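Local coordinates for glycoside hydrolase family 5 (Aspergillus oryzae, PDB 6LA0), which cleaves rutinose from flavonoid glycosides as a secreted family 5 rutinosidase, and by its sequence family may also act on beta-1,3-glucans, at residues Met165-Gln176 with Val222-Ile233. Residues are numbered along the deposited sequence; the frame is centred on the assembly and turned at random.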
# COMPACT_ATOMS: atom_id res chain seq x y z
N MET A 165 5.90 -13.34 -12.16
CA MET A 165 4.64 -13.99 -12.54
C MET A 165 4.35 -15.21 -11.67
O MET A 165 3.18 -15.50 -11.39
CB MET A 165 4.66 -14.38 -14.02
CG MET A 165 4.75 -13.21 -14.98
SD MET A 165 3.49 -11.95 -14.72
CE MET A 165 1.97 -12.88 -14.96
N GLN A 166 5.38 -15.92 -11.22
CA GLN A 166 5.15 -16.98 -10.24
C GLN A 166 4.57 -16.42 -8.94
O GLN A 166 3.68 -17.03 -8.33
CB GLN A 166 6.45 -17.74 -9.99
CG GLN A 166 6.91 -18.51 -11.24
CD GLN A 166 8.16 -19.34 -10.99
OE1 GLN A 166 8.39 -19.84 -9.89
NE2 GLN A 166 8.98 -19.47 -12.02
N VAL A 167 5.03 -15.24 -8.51
CA VAL A 167 4.42 -14.57 -7.36
C VAL A 167 2.93 -14.36 -7.60
O VAL A 167 2.09 -14.71 -6.76
CB VAL A 167 5.14 -13.23 -7.08
CG1 VAL A 167 4.33 -12.34 -6.13
CG2 VAL A 167 6.54 -13.50 -6.52
N ILE A 168 2.57 -13.83 -8.78
CA ILE A 168 1.16 -13.57 -9.07
C ILE A 168 0.36 -14.86 -9.16
O ILE A 168 -0.79 -14.92 -8.70
CB ILE A 168 1.04 -12.72 -10.36
CG1 ILE A 168 1.65 -11.33 -10.13
CG2 ILE A 168 -0.42 -12.62 -10.83
CD1 ILE A 168 1.28 -10.71 -8.79
N ASP A 169 0.94 -15.93 -9.73
CA ASP A 169 0.29 -17.24 -9.73
C ASP A 169 -0.08 -17.67 -8.32
O ASP A 169 -1.16 -18.23 -8.09
CB ASP A 169 1.21 -18.29 -10.36
CG ASP A 169 1.28 -18.21 -11.88
OD1 ASP A 169 0.46 -17.49 -12.51
OD2 ASP A 169 2.17 -18.88 -12.46
N ALA A 170 0.82 -17.43 -7.36
CA ALA A 170 0.57 -17.79 -5.97
C ALA A 170 -0.53 -16.93 -5.34
O ALA A 170 -1.36 -17.44 -4.58
CB ALA A 170 1.86 -17.69 -5.16
N VAL A 171 -0.54 -15.62 -5.63
CA VAL A 171 -1.62 -14.78 -5.12
C VAL A 171 -2.96 -15.22 -5.69
O VAL A 171 -3.96 -15.31 -4.97
CB VAL A 171 -1.33 -13.30 -5.42
CG1 VAL A 171 -2.54 -12.41 -5.04
CG2 VAL A 171 -0.05 -12.85 -4.70
N ILE A 172 -3.00 -15.51 -7.00
CA ILE A 172 -4.24 -15.93 -7.64
C ILE A 172 -4.81 -17.15 -6.93
O ILE A 172 -6.01 -17.22 -6.62
CB ILE A 172 -4.02 -16.21 -9.14
CG1 ILE A 172 -3.77 -14.91 -9.91
CG2 ILE A 172 -5.22 -16.93 -9.72
CD1 ILE A 172 -3.25 -15.14 -11.34
N SER A 173 -3.94 -18.15 -6.67
CA SER A 173 -4.38 -19.37 -6.00
C SER A 173 -4.92 -19.07 -4.60
O SER A 173 -5.98 -19.59 -4.22
CB SER A 173 -3.22 -20.37 -5.96
OG SER A 173 -3.50 -21.49 -5.14
N PHE A 174 -4.21 -18.23 -3.84
CA PHE A 174 -4.68 -17.81 -2.51
C PHE A 174 -6.10 -17.24 -2.57
O PHE A 174 -6.97 -17.60 -1.76
CB PHE A 174 -3.71 -16.78 -1.93
CG PHE A 174 -4.10 -16.26 -0.56
CD1 PHE A 174 -4.97 -15.17 -0.42
CD2 PHE A 174 -3.56 -16.83 0.59
CE1 PHE A 174 -5.32 -14.70 0.84
CE2 PHE A 174 -3.90 -16.36 1.85
CZ PHE A 174 -4.78 -15.29 1.98
N VAL A 175 -6.35 -16.34 -3.53
CA VAL A 175 -7.68 -15.77 -3.71
C VAL A 175 -8.69 -16.85 -4.10
O VAL A 175 -9.79 -16.93 -3.55
CB VAL A 175 -7.63 -14.64 -4.75
CG1 VAL A 175 -9.04 -14.16 -5.11
CG2 VAL A 175 -6.75 -13.51 -4.27
N GLN A 176 -8.32 -17.70 -5.07
CA GLN A 176 -9.25 -18.70 -5.58
C GLN A 176 -9.66 -19.70 -4.51
O GLN A 176 -10.82 -20.13 -4.47
CB GLN A 176 -8.62 -19.43 -6.77
CG GLN A 176 -8.69 -18.66 -8.08
CD GLN A 176 -10.12 -18.40 -8.52
OE1 GLN A 176 -10.75 -17.44 -8.07
NE2 GLN A 176 -10.64 -19.25 -9.41
N VAL A 222 0.04 -9.48 -16.20
CA VAL A 222 -0.74 -9.80 -15.00
C VAL A 222 -2.23 -9.74 -15.29
O VAL A 222 -2.99 -10.61 -14.84
CB VAL A 222 -0.37 -8.84 -13.86
CG1 VAL A 222 -1.32 -9.02 -12.68
CG2 VAL A 222 1.08 -9.03 -13.44
N ILE A 223 -2.68 -8.70 -15.99
CA ILE A 223 -4.10 -8.61 -16.34
C ILE A 223 -4.54 -9.88 -17.04
O ILE A 223 -5.58 -10.47 -16.73
CB ILE A 223 -4.38 -7.37 -17.21
CG1 ILE A 223 -4.27 -6.07 -16.41
CG2 ILE A 223 -5.79 -7.42 -17.81
CD1 ILE A 223 -4.02 -4.86 -17.29
N ASP A 224 -3.73 -10.34 -18.01
CA ASP A 224 -4.08 -11.53 -18.78
C ASP A 224 -4.03 -12.78 -17.91
O ASP A 224 -4.90 -13.66 -18.02
CB ASP A 224 -3.15 -11.69 -19.97
CG ASP A 224 -3.41 -10.66 -21.07
OD1 ASP A 224 -4.40 -9.90 -20.98
OD2 ASP A 224 -2.62 -10.64 -22.04
N ARG A 225 -3.03 -12.89 -17.04
CA ARG A 225 -2.90 -14.11 -16.24
C ARG A 225 -4.05 -14.25 -15.25
O ARG A 225 -4.61 -15.33 -15.11
CB ARG A 225 -1.55 -14.15 -15.52
CG ARG A 225 -1.29 -15.46 -14.76
CD ARG A 225 -1.19 -16.69 -15.70
NE ARG A 225 -0.09 -16.56 -16.66
CZ ARG A 225 1.20 -16.76 -16.37
NH1 ARG A 225 1.56 -17.12 -15.15
NH2 ARG A 225 2.13 -16.60 -17.31
N VAL A 226 -4.42 -13.15 -14.59
CA VAL A 226 -5.53 -13.20 -13.64
C VAL A 226 -6.83 -13.53 -14.37
O VAL A 226 -7.59 -14.39 -13.94
CB VAL A 226 -5.65 -11.88 -12.85
CG1 VAL A 226 -6.90 -11.91 -11.95
CG2 VAL A 226 -4.39 -11.60 -12.01
N ALA A 227 -7.10 -12.81 -15.47
CA ALA A 227 -8.34 -13.01 -16.21
C ALA A 227 -8.43 -14.41 -16.81
O ALA A 227 -9.53 -14.95 -16.97
CB ALA A 227 -8.49 -11.95 -17.32
N SER A 228 -7.29 -15.03 -17.13
CA SER A 228 -7.33 -16.39 -17.64
C SER A 228 -7.81 -17.39 -16.59
O SER A 228 -8.32 -18.45 -16.96
CB SER A 228 -5.96 -16.80 -18.18
OG SER A 228 -5.09 -17.22 -17.13
N VAL A 229 -7.69 -17.07 -15.31
CA VAL A 229 -8.20 -17.93 -14.24
C VAL A 229 -9.58 -17.49 -13.77
O VAL A 229 -10.48 -18.31 -13.61
CB VAL A 229 -7.20 -17.99 -13.07
CG1 VAL A 229 -7.79 -18.80 -11.92
CG2 VAL A 229 -5.90 -18.59 -13.53
N ASN A 230 -9.76 -16.20 -13.52
CA ASN A 230 -11.03 -15.69 -12.99
C ASN A 230 -11.16 -14.24 -13.46
O ASN A 230 -10.57 -13.33 -12.86
CB ASN A 230 -11.09 -15.79 -11.47
CG ASN A 230 -12.44 -15.42 -10.90
OD1 ASN A 230 -13.22 -14.70 -11.52
ND2 ASN A 230 -12.73 -15.90 -9.69
N PRO A 231 -11.93 -13.99 -14.52
CA PRO A 231 -12.03 -12.62 -15.04
C PRO A 231 -12.74 -11.65 -14.12
O PRO A 231 -12.79 -10.45 -14.45
CB PRO A 231 -12.81 -12.80 -16.36
CG PRO A 231 -13.54 -14.09 -16.20
CD PRO A 231 -12.64 -14.96 -15.37
N ASN A 232 -13.28 -12.11 -12.99
CA ASN A 232 -14.03 -11.27 -12.07
C ASN A 232 -13.19 -10.67 -10.95
O ASN A 232 -13.66 -9.75 -10.28
CB ASN A 232 -15.19 -12.06 -11.46
CG ASN A 232 -16.27 -12.38 -12.47
OD1 ASN A 232 -16.85 -11.48 -13.07
ND2 ASN A 232 -16.54 -13.66 -12.65
N ILE A 233 -11.98 -11.18 -10.73
CA ILE A 233 -11.03 -10.62 -9.76
C ILE A 233 -10.46 -9.32 -10.33
O ILE A 233 -9.81 -9.36 -11.38
CB ILE A 233 -9.89 -11.60 -9.44
CG1 ILE A 233 -10.44 -12.91 -8.86
CG2 ILE A 233 -8.86 -10.93 -8.52
CD1 ILE A 233 -9.39 -14.05 -8.73
O HOH W 1 4.25 -18.27 -14.26
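Met165, Ile168 and Ile172 pack against Val222, Val226 and Val229 where two neighbouring outer helices of the TIM barrel, 158-176 and 209-229, lie side by side. The segments run in roughly the same direction, with axes 10.4 Å apart and crossing at -32°, and strand 184-187, which follows the first helix in the chain, meets Val175 through Tyr184 and Ile233 through Ile186. Ile172 is the central side chain of the seam: its CD1 comes 3.8 Å from Val226 CG2, while its other branch, CG2, meets Val229 CG1. Further toward the N-terminal ends, Ile168 crosses Val222 almost perpendicularly.

A salt bridge borders this apolar strip. The Arg225 chain leaves with CG anti to the backbone N (chi1 -175°) and then bends twice, which folds the guanidinium back to Asp169; NH1 donates to the syn side of OD1 at 2.9 Å, close to the guanidinium plane. One water joins Asp169 OD2 to the same NH1, and Met165 CE lies over a guanidinium face, 4.2 Å above its plane.

Beyond the second helix, the loop to strand 235-237 adds a polar pair. Asn230 is fixed at both ends of its amide: OD1 accepts from Asn232 N in an Asx turn, and ND2 is hydrogen-bonded to Tyr11 OH, outside the two helices. The same ND2 donates almost straight (172°) to Gln176 OE1, 3.0 Å away.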